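Local coordinates for HD domain protein (Enterococcus faecalis, PDB 4LRL) that probably hydrolyses deoxyribonucleoside triphosphates as an HD-domain, metal-binding phosphohydrolase whose activity is regulated allosterically by nucleotides, at residues Leu212-Phe226 with Asp254-Tyr267. Sequence-based numbering, arbitrary orientation. Where two conformers were deposited one is given.
With TTP (thymidine-5'-triphosphate), chain S.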
ATOM      1  N   LEU C 212      -0.810  -7.417  15.643  1.00 27.71           N
ATOM      2  CA  LEU C 212       0.107  -7.695  14.531  1.00 27.90           C
ATOM      3  C   LEU C 212      -0.087  -6.693  13.389  1.00 27.56           C
ATOM      4  O   LEU C 212       0.878  -6.107  12.906  1.00 27.07           O
ATOM      5  CB  LEU C 212       0.011  -9.141  14.047  1.00 27.76           C
ATOM      6  CG  LEU C 212       0.527 -10.181  15.066  1.00 29.60           C
ATOM      7  CD1 LEU C 212       0.138 -11.607  14.643  1.00 28.88           C
ATOM      8  CD2 LEU C 212       2.044 -10.089  15.361  1.00 28.49           C
ATOM      9  N   LEU C 213      -1.342  -6.469  13.002  1.00 27.43           N
ATOM     10  CA  LEU C 213      -1.645  -5.541  11.935  1.00 27.61           C
ATOM     11  C   LEU C 213      -1.365  -4.098  12.336  1.00 27.53           C
ATOM     12  O   LEU C 213      -0.773  -3.343  11.560  1.00 27.70           O
ATOM     13  CB  LEU C 213      -3.101  -5.688  11.508  1.00 28.16           C
ATOM     14  CG  LEU C 213      -3.501  -6.966  10.760  1.00 29.87           C
ATOM     15  CD1 LEU C 213      -5.035  -7.104  10.725  1.00 28.95           C
ATOM     16  CD2 LEU C 213      -2.908  -6.963   9.332  1.00 29.73           C
ATOM     17  N   ARG C 214      -1.809  -3.726  13.539  1.00 27.34           N
ATOM     18  CA  ARG C 214      -1.694  -2.359  14.037  1.00 27.63           C
ATOM     19  C   ARG C 214      -0.235  -2.000  14.349  1.00 27.77           C
ATOM     20  O   ARG C 214       0.230  -0.907  14.012  1.00 27.66           O
ATOM     21  CB  ARG C 214      -2.570  -2.168  15.288  1.00 27.28           C
ATOM     22  CG  ARG C 214      -2.583  -0.725  15.855  1.00 27.06           C
ATOM     23  CD  ARG C 214      -3.670  -0.548  16.954  1.00 26.63           C
ATOM     24  NE  ARG C 214      -4.947  -1.138  16.536  1.00 26.54           N
ATOM     25  CZ  ARG C 214      -5.873  -0.487  15.841  1.00 27.25           C
ATOM     26  NH1 ARG C 214      -6.982  -1.111  15.492  1.00 27.26           N
ATOM     27  NH2 ARG C 214      -5.699   0.790  15.500  1.00 23.22           N
ATOM     28  N   ASP C 215       0.476  -2.917  15.001  1.00 27.54           N
ATOM     29  CA  ASP C 215       1.893  -2.701  15.257  1.00 28.41           C
ATOM     30  C   ASP C 215       2.683  -2.563  13.947  1.00 29.15           C
ATOM     31  O   ASP C 215       3.561  -1.714  13.850  1.00 29.33           O
ATOM     32  CB  ASP C 215       2.466  -3.797  16.142  1.00 27.63           C
ATOM     33  CG  ASP C 215       1.847  -3.805  17.531  1.00 28.51           C
ATOM     34  OD1 ASP C 215       1.144  -2.830  17.899  1.00 29.08           O
ATOM     35  OD2 ASP C 215       2.057  -4.795  18.258  1.00 28.02           O
ATOM     36  N   ALA C 216       2.342  -3.378  12.948  1.00 29.45           N
ATOM     37  CA  ALA C 216       2.955  -3.268  11.630  1.00 30.54           C
ATOM     38  C   ALA C 216       2.612  -1.940  10.978  1.00 30.80           C
ATOM     39  O   ALA C 216       3.488  -1.296  10.386  1.00 31.27           O
ATOM     40  CB  ALA C 216       2.534  -4.426  10.727  1.00 30.45           C
ATOM     41  N   TYR C 217       1.342  -1.536  11.098  1.00 30.46           N
ATOM     42  CA  TYR C 217       0.860  -0.322  10.465  1.00 31.05           C
ATOM     43  C   TYR C 217       1.626   0.895  10.974  1.00 31.60           C
ATOM     44  O   TYR C 217       2.034   1.747  10.181  1.00 32.48           O
ATOM     45  CB  TYR C 217      -0.656  -0.140  10.665  1.00 30.87           C
ATOM     46  CG  TYR C 217      -1.235   1.039   9.892  1.00 31.39           C
ATOM     47  CD1 TYR C 217      -1.713   0.880   8.591  1.00 33.03           C
ATOM     48  CD2 TYR C 217      -1.280   2.319  10.457  1.00 31.98           C
ATOM     49  CE1 TYR C 217      -2.232   1.972   7.863  1.00 33.27           C
ATOM     50  CE2 TYR C 217      -1.791   3.406   9.755  1.00 33.04           C
ATOM     51  CZ  TYR C 217      -2.262   3.230   8.453  1.00 34.47           C
ATOM     52  OH  TYR C 217      -2.764   4.309   7.757  1.00 35.15           O
ATOM     53  N   PHE C 218       1.834   0.967  12.288  1.00 38.59           N
ATOM     54  CA  PHE C 218       2.498   2.132  12.905  1.00 39.00           C
ATOM     55  C   PHE C 218       4.031   2.103  12.876  1.00 38.42           C
ATOM     56  O   PHE C 218       4.661   3.148  12.724  1.00 38.88           O
ATOM     57  CB  PHE C 218       1.973   2.381  14.323  1.00 38.33           C
ATOM     58  CG  PHE C 218       0.578   2.941  14.349  1.00 40.49           C
ATOM     59  CD1 PHE C 218      -0.526   2.100  14.409  1.00 39.40           C
ATOM     60  CD2 PHE C 218       0.364   4.310  14.286  1.00 42.82           C
ATOM     61  CE1 PHE C 218      -1.813   2.607  14.419  1.00 40.24           C
ATOM     62  CE2 PHE C 218      -0.939   4.824  14.299  1.00 45.03           C
ATOM     63  CZ  PHE C 218      -2.023   3.963  14.359  1.00 42.68           C
ATOM     64  N   THR C 219       4.633   0.928  13.013  1.00 37.23           N
ATOM     65  CA  THR C 219       6.087   0.845  12.885  1.00 37.28           C
ATOM     66  C   THR C 219       6.533   1.101  11.445  1.00 39.01           C
ATOM     67  O   THR C 219       7.633   1.595  11.220  1.00 39.16           O
ATOM     68  CB  THR C 219       6.651  -0.510  13.355  1.00 36.16           C
ATOM     69  OG1 THR C 219       6.064  -1.560  12.586  1.00 36.59           O
ATOM     70  CG2 THR C 219       6.377  -0.738  14.838  1.00 33.64           C
ATOM     71  N   GLY C 220       5.670   0.778  10.481  1.00 40.55           N
ATOM     72  CA  GLY C 220       5.991   0.934   9.058  1.00 43.08           C
ATOM     73  C   GLY C 220       6.630  -0.292   8.418  1.00 44.39           C
ATOM     74  O   GLY C 220       7.154  -0.207   7.314  1.00 45.02           O
ATOM     75  N   THR C 221       6.591  -1.430   9.115  1.00 44.99           N
ATOM     76  CA  THR C 221       7.009  -2.715   8.549  1.00 47.43           C
ATOM     77  C   THR C 221       5.870  -3.261   7.687  1.00 49.56           C
ATOM     78  O   THR C 221       5.361  -4.356   7.919  1.00 49.65           O
ATOM     79  CB  THR C 221       7.416  -3.753   9.638  1.00 45.93           C
ATOM     80  OG1 THR C 221       6.265  -4.155  10.380  1.00 45.15           O
ATOM     81  CG2 THR C 221       8.435  -3.183  10.602  1.00 45.80           C
ATOM     82  N   GLU C 222       5.494  -2.477   6.682  1.00 53.16           N
ATOM     83  CA  GLU C 222       4.323  -2.718   5.825  1.00 55.86           C
ATOM     84  C   GLU C 222       4.178  -4.124   5.244  1.00 57.06           C
ATOM     85  O   GLU C 222       3.084  -4.498   4.796  1.00 58.08           O
ATOM     86  CB  GLU C 222       4.253  -1.677   4.693  1.00 57.70           C
ATOM     87  CG  GLU C 222       5.582  -1.389   3.984  1.00 60.01           C
ATOM     88  CD  GLU C 222       5.396  -0.622   2.686  1.00 63.78           C
ATOM     89  OE1 GLU C 222       4.438  -0.941   1.939  1.00 65.86           O
ATOM     90  OE2 GLU C 222       6.202   0.299   2.409  1.00 65.16           O
ATOM     91  N   TYR C 223       5.269  -4.891   5.245  1.00 58.01           N
ATOM     92  CA  TYR C 223       5.256  -6.247   4.684  1.00 58.86           C
ATOM     93  C   TYR C 223       5.230  -7.329   5.765  1.00 57.64           C
ATOM     94  O   TYR C 223       5.228  -8.531   5.453  1.00 58.23           O
ATOM     95  CB  TYR C 223       6.416  -6.452   3.701  1.00 60.63           C
ATOM     96  CG  TYR C 223       6.274  -5.651   2.421  1.00 62.63           C
ATOM     97  CD1 TYR C 223       6.989  -4.469   2.227  1.00 63.64           C
ATOM     98  CD2 TYR C 223       5.415  -6.074   1.405  1.00 64.61           C
ATOM     99  CE1 TYR C 223       6.855  -3.729   1.043  1.00 65.71           C
ATOM    100  CE2 TYR C 223       5.271  -5.342   0.221  1.00 66.52           C
ATOM    101  CZ  TYR C 223       5.993  -4.173   0.046  1.00 67.72           C
ATOM    102  OH  TYR C 223       5.849  -3.455  -1.128  1.00 70.02           O
ATOM    103  N   GLY C 224       5.185  -6.897   7.028  1.00 56.02           N
ATOM    104  CA  GLY C 224       4.951  -7.809   8.146  1.00 54.48           C
ATOM    105  C   GLY C 224       3.468  -8.068   8.400  1.00 53.74           C
ATOM    106  O   GLY C 224       3.069  -8.323   9.540  1.00 53.14           O
ATOM    107  N   THR C 225       2.652  -8.003   7.341  1.00 53.88           N
ATOM    108  CA  THR C 225       1.189  -8.140   7.443  1.00 52.74           C
ATOM    109  C   THR C 225       0.621  -9.341   6.672  1.00 52.22           C
ATOM    110  O   THR C 225       1.159  -9.755   5.636  1.00 53.64           O
ATOM    111  CB  THR C 225       0.439  -6.852   6.971  1.00 53.69           C
ATOM    112  OG1 THR C 225       0.768  -6.557   5.606  1.00 55.91           O
ATOM    113  CG2 THR C 225       0.802  -5.658   7.842  1.00 53.24           C
ATOM    114  N   PHE C 226      -0.467  -9.891   7.206  1.00 49.83           N
ATOM    115  CA  PHE C 226      -1.240 -10.959   6.572  1.00 48.31           C
ATOM    116  C   PHE C 226      -2.574 -10.357   6.126  1.00 48.05           C
ATOM    117  O   PHE C 226      -2.786  -9.157   6.249  1.00 47.59           O
ATOM    118  CB  PHE C 226      -1.491 -12.075   7.588  1.00 47.04           C
ATOM    119  CG  PHE C 226      -2.263 -11.620   8.792  1.00 44.02           C
ATOM    120  CD1 PHE C 226      -3.636 -11.818   8.866  1.00 42.33           C
ATOM    121  CD2 PHE C 226      -1.621 -10.954   9.834  1.00 42.18           C
ATOM    122  CE1 PHE C 226      -4.355 -11.371   9.960  1.00 41.49           C
ATOM    123  CE2 PHE C 226      -2.330 -10.503  10.935  1.00 40.14           C
ATOM    124  CZ  PHE C 226      -3.699 -10.713  11.000  1.00 40.26           C
ATOM    125  N   ASP C 254       0.145 -17.280   6.251  1.00 37.84           N
ATOM    126  CA  ASP C 254       0.550 -15.872   6.204  1.00 37.82           C
ATOM    127  C   ASP C 254       0.402 -15.196   7.553  1.00 36.41           C
ATOM    128  O   ASP C 254       1.154 -14.279   7.874  1.00 36.30           O
ATOM    129  CB  ASP C 254      -0.275 -15.090   5.184  1.00 38.68           C
ATOM    130  CG  ASP C 254      -0.151 -15.639   3.782  1.00 41.56           C
ATOM    131  OD1 ASP C 254      -1.137 -15.531   3.021  1.00 43.53           O
ATOM    132  OD2 ASP C 254       0.921 -16.182   3.438  1.00 44.96           O
ATOM    133  N   TYR C 255      -0.577 -15.628   8.341  1.00 35.61           N
ATOM    134  CA  TYR C 255      -0.702 -15.101   9.682  1.00 34.47           C
ATOM    135  C   TYR C 255       0.520 -15.524  10.521  1.00 33.98           C
ATOM    136  O   TYR C 255       1.128 -14.691  11.187  1.00 33.52           O
ATOM    137  CB  TYR C 255      -2.023 -15.518  10.331  1.00 34.18           C
ATOM    138  CG  TYR C 255      -1.969 -15.472  11.832  1.00 32.95           C
ATOM    139  CD1 TYR C 255      -2.031 -14.255  12.507  1.00 31.83           C
ATOM    140  CD2 TYR C 255      -1.843 -16.648  12.580  1.00 32.30           C
ATOM    141  CE1 TYR C 255      -1.973 -14.208  13.888  1.00 33.13           C
ATOM    142  CE2 TYR C 255      -1.777 -16.615  13.973  1.00 32.25           C
ATOM    143  CZ  TYR C 255      -1.845 -15.392  14.619  1.00 33.65           C
ATOM    144  OH  TYR C 255      -1.780 -15.332  15.986  1.00 34.16           O
ATOM    145  N   ILE C 256       0.897 -16.801  10.456  1.00 33.91           N
ATOM    146  CA  ILE C 256       2.071 -17.280  11.196  1.00 33.58           C
ATOM    147  C   ILE C 256       3.366 -16.603  10.718  1.00 33.32           C
ATOM    148  O   ILE C 256       4.214 -16.236  11.512  1.00 32.89           O
ATOM    149  CB  ILE C 256       2.200 -18.828  11.158  1.00 34.18           C
ATOM    150  CG1 ILE C 256       0.999 -19.481  11.854  1.00 34.08           C
ATOM    151  CG2 ILE C 256       3.509 -19.285  11.807  1.00 34.68           C
ATOM    152  CD1 ILE C 256       0.936 -19.242  13.367  1.00 33.60           C
ATOM    153  N   VAL C 257       3.491 -16.419   9.416  1.00 34.27           N
ATOM    154  CA  VAL C 257       4.629 -15.722   8.843  1.00 34.30           C
ATOM    155  C   VAL C 257       4.744 -14.293   9.389  1.00 33.69           C
ATOM    156  O   VAL C 257       5.817 -13.892   9.829  1.00 33.67           O
ATOM    157  CB  VAL C 257       4.579 -15.768   7.297  1.00 35.42           C
ATOM    158  CG1 VAL C 257       5.665 -14.889   6.674  1.00 35.55           C
ATOM    159  CG2 VAL C 257       4.747 -17.193   6.825  1.00 34.87           C
ATOM    160  N   SER C 258       3.639 -13.546   9.388  1.00 33.60           N
ATOM    161  CA  SER C 258       3.624 -12.164   9.891  1.00 33.44           C
ATOM    162  C   SER C 258       3.965 -12.104  11.375  1.00 32.53           C
ATOM    163  O   SER C 258       4.692 -11.201  11.831  1.00 31.95           O
ATOM    164  CB  SER C 258       2.263 -11.510   9.668  1.00 33.09           C
ATOM    165  OG  SER C 258       1.945 -11.468   8.283  1.00 37.13           O
ATOM    166  N   ARG C 259       3.422 -13.069  12.112  1.00 32.26           N
ATOM    167  CA  ARG C 259       3.636 -13.196  13.536  1.00 32.14           C
ATOM    168  C   ARG C 259       5.128 -13.315  13.806  1.00 32.74           C
ATOM    169  O   ARG C 259       5.678 -12.543  14.587  1.00 32.69           O
ATOM    170  CB  ARG C 259       2.885 -14.417  14.072  1.00 31.92           C
ATOM    171  CG  ARG C 259       2.696 -14.435  15.574  1.00 31.35           C
ATOM    172  CD  ARG C 259       1.869 -15.639  16.010  1.00 31.11           C
ATOM    173  NE  ARG C 259       2.300 -16.169  17.305  1.00 31.69           N
ATOM    174  CZ  ARG C 259       1.672 -17.151  17.954  1.00 32.96           C
ATOM    175  NH1 ARG C 259       0.572 -17.691  17.441  1.00 31.13           N
ATOM    176  NH2 ARG C 259       2.125 -17.584  19.129  1.00 32.46           N
ATOM    177  N   TYR C 260       5.779 -14.241  13.107  1.00 33.73           N
ATOM    178  CA  TYR C 260       7.209 -14.517  13.267  0.50 34.38           C
ATOM    179  C   TYR C 260       8.066 -13.304  12.904  1.00 34.75           C
ATOM    180  O   TYR C 260       8.970 -12.923  13.648  1.00 34.52           O
ATOM    181  CB  TYR C 260       7.606 -15.740  12.421  0.50 35.52           C
ATOM    182  CG  TYR C 260       9.101 -15.948  12.211  0.50 36.23           C
ATOM    183  CD1 TYR C 260       9.861 -16.649  13.133  0.50 36.14           C
ATOM    184  CD2 TYR C 260       9.747 -15.455  11.077  0.50 36.96           C
ATOM    185  CE1 TYR C 260      11.217 -16.847  12.947  0.50 36.14           C
ATOM    186  CE2 TYR C 260      11.102 -15.653  10.883  0.50 37.21           C
ATOM    187  CZ  TYR C 260      11.831 -16.351  11.821  0.50 36.93           C
ATOM    188  OH  TYR C 260      13.182 -16.552  11.635  0.50 37.60           O
ATOM    189  N   GLN C 261       7.786 -12.705  11.746  1.00 35.55           N
ATOM    190  CA  GLN C 261       8.578 -11.536  11.322  1.00 36.67           C
ATOM    191  C   GLN C 261       8.425 -10.301  12.211  1.00 35.60           C
ATOM    192  O   GLN C 261       9.418  -9.597  12.441  1.00 35.72           O
ATOM    193  CB  GLN C 261       8.488 -11.229   9.813  1.00 38.01           C
ATOM    194  CG  GLN C 261       7.110 -10.970   9.258  1.00 40.94           C
ATOM    195  CD  GLN C 261       7.026 -11.178   7.745  1.00 45.13           C
ATOM    196  OE1 GLN C 261       8.035 -11.395   7.063  1.00 45.94           O
ATOM    197  NE2 GLN C 261       5.802 -11.120   7.213  1.00 47.51           N
ATOM    198  N   MET C 262       7.219 -10.067  12.752  1.00 34.60           N
ATOM    199  CA  MET C 262       7.014  -9.005  13.754  1.00 33.17           C
ATOM    200  C   MET C 262       7.870  -9.240  15.023  1.00 32.88           C
ATOM    201  O   MET C 262       8.557  -8.321  15.480  1.00 32.43           O
ATOM    202  CB  MET C 262       5.535  -8.836  14.122  1.00 32.18           C
ATOM    203  CG  MET C 262       4.649  -8.133  13.077  1.00 33.50           C
ATOM    204  SD  MET C 262       5.151  -6.448  12.592  1.00 35.03           S
ATOM    205  CE  MET C 262       5.113  -5.678  14.216  1.00 32.74           C
ATOM    206  N   TYR C 263       7.825 -10.459  15.576  1.00 32.71           N
ATOM    207  CA  TYR C 263       8.667 -10.854  16.721  1.00 32.68           C
ATOM    208  C   TYR C 263      10.128 -10.503  16.494  1.00 33.23           C
ATOM    209  O   TYR C 263      10.690  -9.703  17.245  1.00 32.55           O
ATOM    210  CB  TYR C 263       8.581 -12.358  16.998  1.00 32.99           C
ATOM    211  CG  TYR C 263       7.315 -12.846  17.680  1.00 34.05           C
ATOM    212  CD1 TYR C 263       6.094 -12.190  17.504  1.00 34.43           C
ATOM    213  CD2 TYR C 263       7.332 -14.001  18.465  1.00 36.36           C
ATOM    214  CE1 TYR C 263       4.934 -12.643  18.113  1.00 34.27           C
ATOM    215  CE2 TYR C 263       6.168 -14.472  19.078  1.00 36.45           C
ATOM    216  CZ  TYR C 263       4.973 -13.776  18.894  1.00 35.54           C
ATOM    217  OH  TYR C 263       3.809 -14.221  19.480  1.00 36.68           O
ATOM    218  N   VAL C 264      10.722 -11.092  15.444  1.00 34.50           N
ATOM    219  CA  VAL C 264      12.158 -10.971  15.168  1.00 35.46           C
ATOM    220  C   VAL C 264      12.612  -9.566  14.771  1.00 35.65           C
ATOM    221  O   VAL C 264      13.716  -9.157  15.128  1.00 36.32           O
ATOM    222  CB  VAL C 264      12.689 -12.023  14.131  1.00 37.08           C
ATOM    223  CG1 VAL C 264      12.547 -13.433  14.667  1.00 37.22           C
ATOM    224  CG2 VAL C 264      12.006 -11.890  12.773  1.00 37.34           C
ATOM    225  N   GLN C 265      11.762  -8.833  14.055  1.00 35.66           N
ATOM    226  CA  GLN C 265      12.124  -7.529  13.507  1.00 35.90           C
ATOM    227  C   GLN C 265      11.751  -6.382  14.431  1.00 34.47           C
ATOM    228  O   GLN C 265      12.434  -5.355  14.452  1.00 34.58           O
ATOM    229  CB  GLN C 265      11.475  -7.311  12.142  1.00 36.90           C
ATOM    230  CG  GLN C 265      12.141  -8.096  11.024  1.00 41.39           C
ATOM    231  CD  GLN C 265      11.234  -8.320   9.812  1.00 45.26           C
ATOM    232  OE1 GLN C 265      10.281  -7.568   9.576  1.00 45.90           O
ATOM    233  NE2 GLN C 265      11.538  -9.365   9.034  1.00 47.14           N
ATOM    234  N   VAL C 266      10.669  -6.552  15.183  1.00 32.65           N
ATOM    235  CA  VAL C 266      10.154  -5.457  15.998  1.00 31.73           C
ATOM    236  C   VAL C 266      10.237  -5.739  17.502  1.00 31.09           C
ATOM    237  O   VAL C 266      11.046  -5.125  18.198  1.00 30.82           O
ATOM    238  CB  VAL C 266       8.717  -5.054  15.571  1.00 32.00           C
ATOM    239  CG1 VAL C 266       8.134  -3.971  16.502  1.00 30.71           C
ATOM    240  CG2 VAL C 266       8.723  -4.595  14.124  1.00 32.03           C
ATOM    241  N   TYR C 267       9.429  -6.679  17.988  1.00 30.42           N
ATOM    242  CA  TYR C 267       9.309  -6.913  19.423  1.00 30.19           C
ATOM    243  C   TYR C 267      10.636  -7.273  20.089  1.00 30.30           C
ATOM    244  O   TYR C 267      10.867  -6.887  21.232  1.00 30.32           O
ATOM    245  CB  TYR C 267       8.223  -7.967  19.746  1.00 29.95           C
ATOM    246  CG  TYR C 267       6.854  -7.686  19.121  1.00 31.31           C
ATOM    247  CD1 TYR C 267       6.060  -8.725  18.645  1.00 33.08           C
ATOM    248  CD2 TYR C 267       6.366  -6.384  18.994  1.00 32.04           C
ATOM    249  CE1 TYR C 267       4.817  -8.481  18.070  1.00 33.43           C
ATOM    250  CE2 TYR C 267       5.126  -6.133  18.410  1.00 33.03           C
ATOM    251  CZ  TYR C 267       4.359  -7.192  17.953  1.00 34.05           C
ATOM    252  OH  TYR C 267       3.130  -6.953  17.373  1.00 34.85           O
TER
HETATM  253  PA  TTP S 503      18.690  -0.681  12.624  1.00 56.25           P
HETATM  254  O1A TTP S 503      19.497   0.540  12.979  1.00 57.53           O
HETATM  255  O2A TTP S 503      18.310  -1.654  13.705  1.00 57.11           O
HETATM  256  O3A TTP S 503      19.401  -1.535  11.445  1.00 59.77           O
HETATM  257  PB  TTP S 503      20.139  -0.988  10.098  1.00 61.48           P
HETATM  258  O1B TTP S 503      19.257   0.045   9.435  1.00 62.48           O
HETATM  259  O2B TTP S 503      20.487  -2.198   9.260  1.00 61.65           O
HETATM  260  O3B TTP S 503      21.512  -0.240  10.572  1.00 62.81           O
HETATM  261  PG  TTP S 503      22.350  -0.404  11.967  0.75 64.65           P
HETATM  262  O1G TTP S 503      23.755   0.003  11.561  0.75 64.18           O
HETATM  263  O2G TTP S 503      22.209  -1.866  12.360  0.75 63.63           O
HETATM  264  O3G TTP S 503      21.747   0.567  12.956  0.75 62.77           O
HETATM  265  O5' TTP S 503      17.329  -0.175  11.939  1.00 55.93           O
HETATM  266  C5' TTP S 503      17.096   1.190  11.590  1.00 52.34           C
HETATM  267  C4' TTP S 503      15.613   1.389  11.309  1.00 49.69           C
HETATM  268  O4' TTP S 503      15.141   0.314  10.488  1.00 49.05           O
HETATM  269  C3' TTP S 503      14.801   1.377  12.595  1.00 48.31           C
HETATM  270  O3' TTP S 503      13.847   2.434  12.622  1.00 45.88           O
HETATM  271  C2' TTP S 503      14.030   0.078  12.563  1.00 48.49           C
HETATM  272  C1' TTP S 503      14.018  -0.325  11.097  1.00 48.34           C
HETATM  273  N1  TTP S 503      14.084  -1.784  10.982  1.00 48.72           N
HETATM  274  C2  TTP S 503      13.116  -2.495  10.202  1.00 48.31           C
HETATM  275  O2  TTP S 503      12.200  -1.885   9.595  1.00 46.19           O
HETATM  276  N3  TTP S 503      13.190  -3.841  10.112  1.00 47.33           N
HETATM  277  C4  TTP S 503      14.163  -4.516  10.755  1.00 48.06           C
HETATM  278  O4  TTP S 503      14.200  -5.764  10.649  1.00 47.41           O
HETATM  279  C5  TTP S 503      15.124  -3.837  11.528  1.00 48.42           C
HETATM  280  C5M TTP S 503      16.230  -4.567  12.261  1.00 48.41           C
HETATM  281  C6  TTP S 503      15.060  -2.452  11.629  1.00 47.59           C
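Tyr267 OH donates a hydrogen bond to Asp215 OD2 at 2.6 Å. It uses the anti lone pair of the carboxylate, whose plane stands 87° from the phenol ring. The other oxygen, OD1, is bound by His85, so both carboxylate oxygens are held.

Apolar contacts surround this bond. Leu212 is a knob in a hole formed by Tyr255, Arg259, Met262 and Tyr267. Its CD1 lies 3.4 Å from Tyr255 CE1, while CD2 packs on Met262 CB. The bend of Met262 at chi2 (-58°) sets SD against Ala216 CB, and the bend at chi3 turns CE to 3.8 Å from Asp215 CB. Nearer the nucleotide, Thr219 CG2 and Val266 CG1 meet tip to tip at 4.0 Å.

One aromatic pair closes the far end. The edge of Tyr255 points at a face of Phe226, with ring centroids 5.5 Å apart; Leu213 CD2 lies over the opposite face.

The backbones come nearest at Gly224 and Ser258, with their CA atoms 4.9 Å apart. Ser258 OG turns back to its own helix and donates to Asp254 O.

Gln265 CG touches the thymine O4 of TTP at 3.1 Å. The buried, mainly apolar seam thus joins helix 206-219, which carries the nickel ligand Asp207, to a helix lining the dTTP pocket. Within it the doubly held Asp215 carboxylate is a polar tie, which probably limits how far the two helices can shift against each other.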